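PDB 2BNL: RsbT co-antagonist protein RsbRA from Bacillus subtilis, which acts as a positive regulator of sigma-B during salt and heat stress, stimulating the RsbT kinase toward RsbS in vitro, and interacts with RsbRB and RsbS in the stressosome. Local coordinates for residues 21-24 and 25-29; 109-112 and 113-116. All blocks are in the same frame, centred on the assembly; numbering follows the deposited sequence.

Contact 1: 21-24 and 25-29; sequences LWTD and TLKEL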
loop_
_atom_site.group_PDB
_atom_site.type_symbol
_atom_site.label_atom_id
_atom_site.label_comp_id
_atom_site.label_asym_id
_atom_site.label_seq_id
_atom_site.Cartn_x
_atom_site.Cartn_y
_atom_site.Cartn_z
ATOM N N LEU A 21 -6.262 -18.214 -6.568
ATOM C CA LEU A 21 -6.925 -16.941 -6.421
ATOM C C LEU A 21 -6.047 -15.736 -6.887
ATOM O O LEU A 21 -6.499 -14.867 -7.597
ATOM C CB LEU A 21 -7.289 -16.779 -4.943
ATOM C CG LEU A 21 -8.141 -15.610 -4.571
ATOM C CD1 LEU A 21 -9.605 -15.843 -5.075
ATOM C CD2 LEU A 21 -8.153 -15.421 -3.057
ATOM N N TRP A 22 -4.827 -15.708 -6.396
ATOM C CA TRP A 22 -3.870 -14.687 -6.718
ATOM C C TRP A 22 -3.382 -14.739 -8.148
ATOM O O TRP A 22 -3.192 -13.712 -8.743
ATOM C CB TRP A 22 -2.735 -14.680 -5.673
ATOM C CG TRP A 22 -3.253 -14.287 -4.377
ATOM C CD1 TRP A 22 -4.441 -13.721 -4.116
ATOM C CD2 TRP A 22 -2.627 -14.506 -3.097
ATOM N NE1 TRP A 22 -4.572 -13.510 -2.761
ATOM C CE2 TRP A 22 -3.461 -13.966 -2.129
ATOM C CE3 TRP A 22 -1.427 -15.106 -2.698
ATOM C CZ2 TRP A 22 -3.156 -14.009 -0.761
ATOM C CZ3 TRP A 22 -1.142 -15.134 -1.345
ATOM C CH2 TRP A 22 -2.001 -14.588 -0.422
ATOM N N THR A 23 -3.226 -15.946 -8.710
ATOM C CA THR A 23 -2.878 -16.092 -10.103
ATOM C C THR A 23 -3.992 -15.501 -10.965
ATOM O O THR A 23 -3.759 -14.777 -11.907
ATOM C CB THR A 23 -2.560 -17.601 -10.437
ATOM O OG1 THR A 23 -1.415 -18.000 -9.674
ATOM C CG2 THR A 23 -2.185 -17.690 -11.941
ATOM N N ASP A 24 -5.221 -15.816 -10.632
ATOM C CA ASP A 24 -6.380 -15.274 -11.339
ATOM C C ASP A 24 -6.506 -13.799 -11.225
ATOM O O ASP A 24 -6.909 -13.133 -12.173
ATOM C CB ASP A 24 -7.696 -15.945 -10.878
ATOM C CG ASP A 24 -7.782 -17.415 -11.281
ATOM O OD1 ASP A 24 -6.974 -17.929 -12.131
ATOM O OD2 ASP A 24 -8.618 -18.096 -10.668
ATOM N N THR A 25 -6.167 -13.237 -10.071
ATOM C CA THR A 25 -6.170 -11.763 -9.896
ATOM C C THR A 25 -5.160 -11.125 -10.825
ATOM O O THR A 25 -5.499 -10.188 -11.495
ATOM C CB THR A 25 -5.846 -11.454 -8.420
ATOM O OG1 THR A 25 -6.837 -12.048 -7.599
ATOM C CG2 THR A 25 -5.723 -9.975 -8.144
ATOM N N LEU A 26 -3.926 -11.676 -10.913
ATOM C CA LEU A 26 -2.898 -11.153 -11.808
ATOM C C LEU A 26 -3.340 -11.188 -13.237
ATOM O O LEU A 26 -3.191 -10.231 -13.969
ATOM C CB LEU A 26 -1.576 -11.910 -11.662
ATOM C CG LEU A 26 -0.853 -11.694 -10.336
ATOM C CD1 LEU A 26 0.230 -12.640 -10.165
ATOM C CD2 LEU A 26 -0.266 -10.241 -10.182
ATOM N N LYS A 27 -3.930 -12.295 -13.614
ATOM C CA LYS A 27 -4.376 -12.456 -14.957
ATOM C C LYS A 27 -5.448 -11.442 -15.306
ATOM O O LYS A 27 -5.419 -10.818 -16.363
ATOM C CB LYS A 27 -4.852 -13.877 -15.133
ATOM C CG LYS A 27 -3.715 -14.897 -15.188
ATOM C CD LYS A 27 -4.283 -16.357 -15.187
ATOM C CE LYS A 27 -5.208 -16.554 -16.297
ATOM N NZ LYS A 27 -5.499 -18.003 -16.604
ATOM N N GLU A 28 -6.406 -11.272 -14.397
ATOM C CA GLU A 28 -7.506 -10.289 -14.583
ATOM C C GLU A 28 -6.939 -8.911 -14.759
ATOM O O GLU A 28 -7.322 -8.165 -15.636
ATOM C CB GLU A 28 -8.439 -10.345 -13.353
ATOM C CG GLU A 28 -9.596 -9.434 -13.358
ATOM C CD GLU A 28 -10.375 -9.440 -12.002
ATOM O OE1 GLU A 28 -10.352 -10.459 -11.222
ATOM O OE2 GLU A 28 -10.921 -8.375 -11.686
ATOM N N LEU A 29 -5.987 -8.572 -13.921
ATOM C CA LEU A 29 -5.389 -7.273 -14.020
ATOM C C LEU A 29 -4.570 -7.081 -15.275
ATOM O O LEU A 29 -4.562 -5.940 -15.851
ATOM C CB LEU A 29 -4.550 -6.958 -12.771
ATOM C CG LEU A 29 -5.300 -6.784 -11.475
ATOM C CD1 LEU A 29 -4.296 -6.778 -10.294
ATOM C CD2 LEU A 29 -6.106 -5.542 -11.518
#
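Thr25 turns its hydroxyl back onto the carbonyl of Leu21, one helical turn earlier, and donates a hydrogen bond from OG1 to Leu21 O at 2.8 Å. The Thr25 amide reaches the same oxygen, with Thr25 N 3.0 Å from Leu21 O, so two donors from one residue grip a single acceptor. They arrive from opposite faces of the carbonyl plane, the hydroxyl tilted 33° from it. What makes this possible is the first torsion of Thr25 (chi1 -60°), which sets OG1 beside its own backbone N and CG2 opposite it. A valine here would lose the hydroxyl and would probably leave Leu21 O with the amide as its single donor within this turn. Leu26 packs tightly on the next carbonyl, its CG lying 3.5 Å from Trp22 O. Both segments belong to helix 15-30 of the N-terminal domain, a non-heme globin, and the regular i to i+4 bonds continue from Leu26 N to Trp22 O and onward. The buried side of this turn faces other helices of the fold: Trp22 stacks on Phe91 of helix 81-100 and touches Ile50 and Leu53 of helix 39-54, where a large, mostly apolar indole fits well, while Leu26 meets Ser46. Packing is looser at Asp24, Lys27 and Glu28, nearer solvent. The Lys27 chain starts beside buried Thr23, whose CG2 brushes Lys27 CD at 4.1 Å, and then leads away. Asp24 OD1 and Lys27 NZ stay 4.7 Å apart, near enough for opposite charges probably to attract without touching; the amine also has a long, weak ion pair with Asp39. Exposed Glu28 reaches Arg94 of helix 81-100 in a salt bridge.

Contact 2: 109-112 and 113-116; sequences STEL and IWQI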
loop_
_atom_site.group_PDB
_atom_site.type_symbol
_atom_site.label_atom_id
_atom_site.label_comp_id
_atom_site.label_asym_id
_atom_site.label_seq_id
_atom_site.Cartn_x
_atom_site.Cartn_y
_atom_site.Cartn_z
ATOM N N SER A 109 -15.472 -8.868 11.588
ATOM C CA SER A 109 -14.869 -8.508 10.302
ATOM C C SER A 109 -13.757 -7.454 10.421
ATOM O O SER A 109 -12.713 -7.571 9.802
ATOM C CB SER A 109 -15.948 -7.934 9.401
ATOM O OG SER A 109 -16.784 -8.984 9.075
ATOM N N THR A 110 -14.018 -6.450 11.243
ATOM C CA THR A 110 -13.106 -5.354 11.423
ATOM C C THR A 110 -11.777 -5.883 12.008
ATOM O O THR A 110 -10.719 -5.603 11.479
ATOM C CB THR A 110 -13.806 -4.226 12.239
ATOM O OG1 THR A 110 -14.881 -3.738 11.437
ATOM C CG2 THR A 110 -12.904 -3.059 12.531
ATOM N N GLU A 111 -11.850 -6.681 13.043
ATOM C CA GLU A 111 -10.622 -7.248 13.572
ATOM C C GLU A 111 -9.881 -8.180 12.618
ATOM O O GLU A 111 -8.676 -8.110 12.574
ATOM C CB GLU A 111 -10.853 -7.856 14.995
ATOM C CG GLU A 111 -11.301 -6.616 15.984
ATOM C CD GLU A 111 -10.523 -5.214 15.750
ATOM O OE1 GLU A 111 -11.179 -4.128 15.505
ATOM O OE2 GLU A 111 -9.242 -5.224 15.823
ATOM N N LEU A 112 -10.598 -8.988 11.834
ATOM C CA LEU A 112 -9.997 -9.662 10.725
ATOM C C LEU A 112 -9.233 -8.777 9.734
ATOM O O LEU A 112 -8.147 -9.108 9.323
ATOM C CB LEU A 112 -11.051 -10.490 9.988
ATOM C CG LEU A 112 -10.543 -11.269 8.777
ATOM C CD1 LEU A 112 -9.412 -12.291 9.168
ATOM C CD2 LEU A 112 -11.699 -12.036 8.102
ATOM N N ILE A 113 -9.813 -7.671 9.284
ATOM C CA ILE A 113 -9.102 -6.741 8.476
ATOM C C ILE A 113 -7.812 -6.238 9.128
ATOM O O ILE A 113 -6.787 -6.119 8.469
ATOM C CB ILE A 113 -10.009 -5.525 8.147
ATOM C CG1 ILE A 113 -11.165 -5.976 7.244
ATOM C CG2 ILE A 113 -9.176 -4.340 7.520
ATOM C CD1 ILE A 113 -12.231 -4.922 7.127
ATOM N N TRP A 114 -7.877 -5.863 10.389
ATOM C CA TRP A 114 -6.678 -5.358 11.052
ATOM C C TRP A 114 -5.586 -6.440 11.236
ATOM O O TRP A 114 -4.358 -6.130 11.218
ATOM C CB TRP A 114 -7.096 -4.675 12.363
ATOM C CG TRP A 114 -7.935 -3.469 12.147
ATOM C CD1 TRP A 114 -9.088 -3.207 12.757
ATOM C CD2 TRP A 114 -7.686 -2.356 11.270
ATOM N NE1 TRP A 114 -9.632 -2.045 12.293
ATOM C CE2 TRP A 114 -8.791 -1.503 11.366
ATOM C CE3 TRP A 114 -6.647 -2.018 10.363
ATOM C CZ2 TRP A 114 -8.878 -0.322 10.665
ATOM C CZ3 TRP A 114 -6.727 -0.875 9.682
ATOM C CH2 TRP A 114 -7.850 -0.019 9.833
ATOM N N GLN A 115 -6.016 -7.680 11.411
ATOM C CA GLN A 115 -5.110 -8.830 11.451
ATOM C C GLN A 115 -4.448 -9.031 10.152
ATOM O O GLN A 115 -3.210 -9.200 10.036
ATOM C CB GLN A 115 -5.873 -10.120 11.818
ATOM C CG GLN A 115 -6.263 -10.180 13.274
ATOM C CD GLN A 115 -7.060 -11.438 13.540
ATOM O OE1 GLN A 115 -7.817 -11.905 12.683
ATOM N NE2 GLN A 115 -6.769 -12.067 14.659
ATOM N N ILE A 116 -5.225 -8.914 9.115
ATOM C CA ILE A 116 -4.662 -9.025 7.787
ATOM C C ILE A 116 -3.676 -7.927 7.452
ATOM O O ILE A 116 -2.545 -8.211 6.929
ATOM C CB ILE A 116 -5.778 -9.093 6.732
ATOM C CG1 ILE A 116 -6.502 -10.475 6.844
ATOM C CG2 ILE A 116 -5.212 -8.929 5.390
ATOM C CD1 ILE A 116 -7.820 -10.543 6.138
HETATM O O HOH W 1 -11.608 -1.172 14.694
#
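The indole of Trp114 meets the carboxylate of Glu111 along its edge, near the ring plane, with Glu111 OE1 3.6 Å from Trp114 CD1. The two flat groups are turned 38° against each other. A water joins them, donating to Glu111 OE1 at 3.1 Å and accepting from Trp114 NE1 at 3.2 Å, so the polar N-H of the indole is satisfied without a direct bond to the acid. The bend of the Glu111 chain at chi2 (-39°) brings its carboxylate round to this edge. Thr110 runs alongside the ring, its CG2 3.4 Å from Trp114 NE1, a snug fit for a small methyl; its carbonyl approaches the ring obliquely while accepting the Trp114 amide. Round the helix the contact becomes apolar: Leu112 CD1 packs on Ile116 CD1 at 3.8 Å. Gln115, crossing Leu112 at about a right angle, lays its CG 3.3 Å from Glu111 O, and its long amide chain suits this partly exposed position. Across the dimer interface, Thr110 OG1 hydrogen-bonds to Thr110 OG1 of the second subunit, Trp114 meets Tyr96 of the second subunit, and Ile113 packs on Ile113 of that subunit. All of this lies in the first turns of helix 109-135. Within the chain, Leu112, Ile113 and Ile116 rest on Met99, Tyr96 and Trp92 of helix 81-100, while Gln115 and Ile116 touch Val7 of helix 5-13.

Contacts 1 and 2 are single stretches of two different helices, 15-30 and 109-135; contact 1 closes well before contact 2 opens, with three helices between them. Their centres lie 23 Å apart, and their nearest atoms are about 8 Å from each other, so they do not touch. Helix 81-100 connects them indirectly: Phe91 and Arg94 meet residues 21-29, whereas Trp92, Tyr96 and Met99 meet residues 109-116. Contact 1 sits about 11 Å from the centre of the chain, within one subunit; contact 2, about 17 Å out, also faces the second copy. One therefore belongs to the packing of the globin-like fold itself, the other to its dimer interface as well.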